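Local coordinates for thioredoxin family protein (Streptococcus pneumoniae, PDB 2YP6) that is a surface-exposed thioredoxin-fold lipoprotein that probably reduces disulfides or oxidised partner proteins and so helps the pneumococcus resist extracellular oxidative stress, at residues F52-M57 and L136-A141. Numbering follows the deposited sequence.
Sequences FTLQSM and LYDTKA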
ATOM      1  N   PHE A  52      10.675  -5.966   1.914  1.00 17.23           N
ATOM      2  CA  PHE A  52       9.756  -7.084   1.860  1.00 13.37           C
ATOM      3  C   PHE A  52       9.755  -7.750   0.499  1.00 14.67           C
ATOM      4  O   PHE A  52      10.131  -7.147  -0.533  1.00 16.45           O
ATOM      5  CB  PHE A  52       8.337  -6.667   2.289  1.00 17.76           C
ATOM      6  CG  PHE A  52       7.750  -5.558   1.465  1.00 15.85           C
ATOM      7  CD1 PHE A  52       7.211  -5.809   0.209  1.00 13.43           C
ATOM      8  CD2 PHE A  52       7.718  -4.265   1.953  1.00 15.63           C
ATOM      9  CE1 PHE A  52       6.663  -4.770  -0.569  1.00 15.58           C
ATOM     10  CE2 PHE A  52       7.170  -3.220   1.191  1.00 21.39           C
ATOM     11  CZ  PHE A  52       6.640  -3.472  -0.055  1.00 16.18           C
ATOM     12  N   THR A  53       9.371  -9.027   0.520  1.00 21.16           N
ATOM     13  CA  THR A  53       9.202  -9.851  -0.668  1.00 20.62           C
ATOM     14  C   THR A  53       7.853 -10.552  -0.512  1.00 20.21           C
ATOM     15  O   THR A  53       7.686 -11.409   0.363  1.00 21.16           O
ATOM     16  CB  THR A  53      10.340 -10.868  -0.828  1.00 23.43           C
ATOM     17  OG1 THR A  53      11.587 -10.163  -0.936  1.00 24.09           O
ATOM     18  CG2 THR A  53      10.155 -11.716  -2.082  1.00 25.28           C
ATOM     19  N   LEU A  54       6.894 -10.162  -1.349  1.00 19.15           N
ATOM     20  CA  LEU A  54       5.522 -10.697  -1.254  1.00 18.89           C
ATOM     21  C   LEU A  54       4.937 -11.096  -2.615  1.00 19.80           C
ATOM     22  O   LEU A  54       5.280 -10.491  -3.633  1.00 19.94           O
ATOM     23  CB  LEU A  54       4.625  -9.632  -0.654  1.00 16.75           C
ATOM     24  CG  LEU A  54       5.010  -9.124   0.728  1.00 15.95           C
ATOM     25  CD1 LEU A  54       4.150  -7.902   1.087  1.00 17.28           C
ATOM     26  CD2 LEU A  54       4.911 -10.259   1.757  1.00 17.46           C
ATOM     27  N   GLN A  55       4.065 -12.101  -2.627  1.00 20.77           N
ATOM     28  CA  GLN A  55       3.274 -12.424  -3.802  1.00 21.73           C
ATOM     29  C   GLN A  55       2.121 -11.417  -3.934  1.00 20.21           C
ATOM     30  O   GLN A  55       1.463 -11.088  -2.952  1.00 18.94           O
ATOM     31  CB  GLN A  55       2.690 -13.844  -3.698  1.00 23.53           C
ATOM     32  CG  GLN A  55       3.724 -14.936  -3.753  1.00 28.72           C
ATOM     33  CD  GLN A  55       4.491 -14.917  -5.064  1.00 36.67           C
ATOM     34  OE1 GLN A  55       5.707 -14.759  -5.077  1.00 34.51           O
ATOM     35  NE2 GLN A  55       3.776 -15.078  -6.175  1.00 39.51           N
ATOM     36  N   SER A  56       1.869 -10.955  -5.154  1.00 20.78           N
ATOM     37  CA  SER A  56       0.721 -10.112  -5.432  1.00 20.07           C
ATOM     38  C   SER A  56      -0.498 -10.999  -5.672  1.00 21.48           C
ATOM     39  O   SER A  56      -0.363 -12.205  -5.878  1.00 23.14           O
ATOM     40  CB  SER A  56       0.987  -9.235  -6.657  1.00 20.75           C
ATOM     41  OG  SER A  56       1.008 -10.014  -7.843  1.00 23.30           O
ATOM     42  N   MET A  57      -1.674 -10.381  -5.631  1.00 21.05           N
ATOM     43  CA  MET A  57      -2.947 -11.022  -5.927  1.00 22.65           C
ATOM     44  C   MET A  57      -2.914 -11.685  -7.295  1.00 31.94           C
ATOM     45  O   MET A  57      -3.583 -12.701  -7.532  1.00 31.12           O
ATOM     46  CB  MET A  57      -4.023  -9.923  -5.901  1.00 22.08           C
ATOM     47  CG  MET A  57      -5.343 -10.262  -6.459  1.00 32.88           C
ATOM     48  SD  MET A  57      -6.450  -8.944  -5.953  1.00 29.34           S
ATOM     49  CE  MET A  57      -5.797  -7.528  -6.816  1.00 24.41           C
ATOM     50  N   LEU A 136      -0.672  -6.758  -2.409  1.00 12.13           N
ATOM     51  CA  LEU A 136       0.329  -7.718  -1.994  1.00 10.90           C
ATOM     52  C   LEU A 136      -0.182  -8.493  -0.783  1.00 11.27           C
ATOM     53  O   LEU A 136      -0.830  -7.928   0.100  1.00 13.04           O
ATOM     54  CB  LEU A 136       1.617  -6.998  -1.637  1.00 10.74           C
ATOM     55  CG  LEU A 136       2.208  -6.100  -2.735  1.00 11.83           C
ATOM     56  CD1 LEU A 136       3.569  -5.637  -2.278  1.00 12.43           C
ATOM     57  CD2 LEU A 136       2.273  -6.794  -4.092  1.00 12.30           C
ATOM     58  N   TYR A 137       0.148  -9.777  -0.748  1.00 13.73           N
ATOM     59  CA  TYR A 137      -0.365 -10.693   0.266  1.00 12.21           C
ATOM     60  C   TYR A 137       0.667 -10.918   1.348  1.00 12.37           C
ATOM     61  O   TYR A 137       1.611 -11.677   1.165  1.00 15.10           O
ATOM     62  CB  TYR A 137      -0.663 -12.030  -0.372  1.00 13.43           C
ATOM     63  CG  TYR A 137      -1.913 -12.093  -1.225  1.00 14.91           C
ATOM     64  CD1 TYR A 137      -2.811 -11.041  -1.275  1.00 15.47           C
ATOM     65  CD2 TYR A 137      -2.204 -13.234  -1.948  1.00 22.76           C
ATOM     66  CE1 TYR A 137      -3.975 -11.118  -2.058  1.00 21.87           C
ATOM     67  CE2 TYR A 137      -3.361 -13.329  -2.714  1.00 29.48           C
ATOM     68  CZ  TYR A 137      -4.243 -12.271  -2.762  1.00 28.90           C
ATOM     69  OH  TYR A 137      -5.381 -12.370  -3.539  1.00 28.77           O
ATOM     70  N   ASP A 138       0.447 -10.303   2.499  1.00 11.85           N
ATOM     71  CA  ASP A 138       1.303 -10.493   3.662  1.00 12.22           C
ATOM     72  C   ASP A 138       0.835 -11.745   4.421  1.00 17.16           C
ATOM     73  O   ASP A 138       0.256 -11.659   5.493  1.00 14.97           O
ATOM     74  CB  ASP A 138       1.232  -9.267   4.558  1.00 12.61           C
ATOM     75  CG  ASP A 138       2.372  -9.206   5.545  1.00 18.04           C
ATOM     76  OD1 ASP A 138       3.437  -9.775   5.240  1.00 24.56           O
ATOM     77  OD2 ASP A 138       2.201  -8.578   6.606  1.00 15.72           O
ATOM     78  N   THR A 139       1.125 -12.904   3.858  1.00 15.15           N
ATOM     79  CA  THR A 139       0.604 -14.179   4.370  1.00 15.30           C
ATOM     80  C   THR A 139       1.187 -14.622   5.709  1.00 16.06           C
ATOM     81  O   THR A 139       0.695 -15.577   6.319  1.00 17.16           O
ATOM     82  CB  THR A 139       0.846 -15.298   3.359  1.00 16.43           C
ATOM     83  OG1 THR A 139       2.253 -15.335   3.045  1.00 18.46           O
ATOM     84  CG2 THR A 139       0.017 -15.070   2.119  1.00 17.88           C
ATOM     85  N   LYS A 140       2.212 -13.917   6.177  1.00 16.82           N
ATOM     86  CA  LYS A 140       2.834 -14.217   7.461  1.00 21.30           C
ATOM     87  C   LYS A 140       2.678 -13.082   8.446  1.00 20.58           C
ATOM     88  O   LYS A 140       3.138 -13.189   9.576  1.00 26.17           O
ATOM     89  CB  LYS A 140       4.325 -14.489   7.271  1.00 18.57           C
ATOM     90  CG  LYS A 140       4.667 -15.708   6.463  1.00 27.89           C
ATOM     91  CD  LYS A 140       6.129 -15.682   6.061  1.00 33.94           C
ATOM     92  CE  LYS A 140       6.431 -16.676   4.945  1.00 41.12           C
ATOM     93  NZ  LYS A 140       7.861 -16.636   4.513  1.00 48.25           N
ATOM     94  N   ALA A 141       2.026 -12.003   8.006  1.00 16.10           N
ATOM     95  CA  ALA A 141       1.841 -10.778   8.774  1.00 15.96           C
ATOM     96  C   ALA A 141       3.134 -10.065   9.130  1.00 14.38           C
ATOM     97  O   ALA A 141       3.122  -9.125   9.943  1.00 17.73           O
ATOM     98  CB  ALA A 141       1.023 -11.043  10.024  1.00 20.16           C
TER
HETATM   99  O   HOH W   1       3.133 -13.391  -0.260  1.00 20.96           O
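Q55 and Y137 meet where strand 53-56 runs antiparallel to the end of strand 135-137, in the mixed sheet of the thioredoxin fold. Y137 N gives a hydrogen bond to Q55 O at 2.9 Å, nearly straight at 162°. Between the same two residues, the return link from Q55 N to Y137 O runs through a water, because the strands are diverging: S56 CA and L136 CA are 4.2 Å apart, L54 CA and D138 CA 6.5 Å. On the face that carries S56 and L136, the L136 side chain branches between two neighbours, its CD1 lying 3.6 Å from F52 CE1 and its CD2 3.8 Å from S56 CB. L54 crosses L136 at about a right angle and lays CD1 against L136 CB, while its CD2 reaches Y137 O. Strand 53-56 belongs to the N-terminal hairpin with 61-63, and this pairing joins the hairpin to the central thioredoxin sheet. On the face of Q55 and Y137, the M57 backbone lies over the Y137 ring, M57 CA 4.1 Å from the ring centroid in a CH-pi contact. CG of M57, anti to its backbone N (chi1 167°), comes 3.6 Å from Y137 OH, a buried hydroxyl without a hydrogen-bonding partner in the model. D138 centres an inverse gamma turn; its OD1 hydrogen-bonds T143 OG1 and its OD2 F144 N. F144 lines the pocket of 3-cyclohexyl-1-propylphosphocholine, a ligand about 7 Å from the D138 side chain.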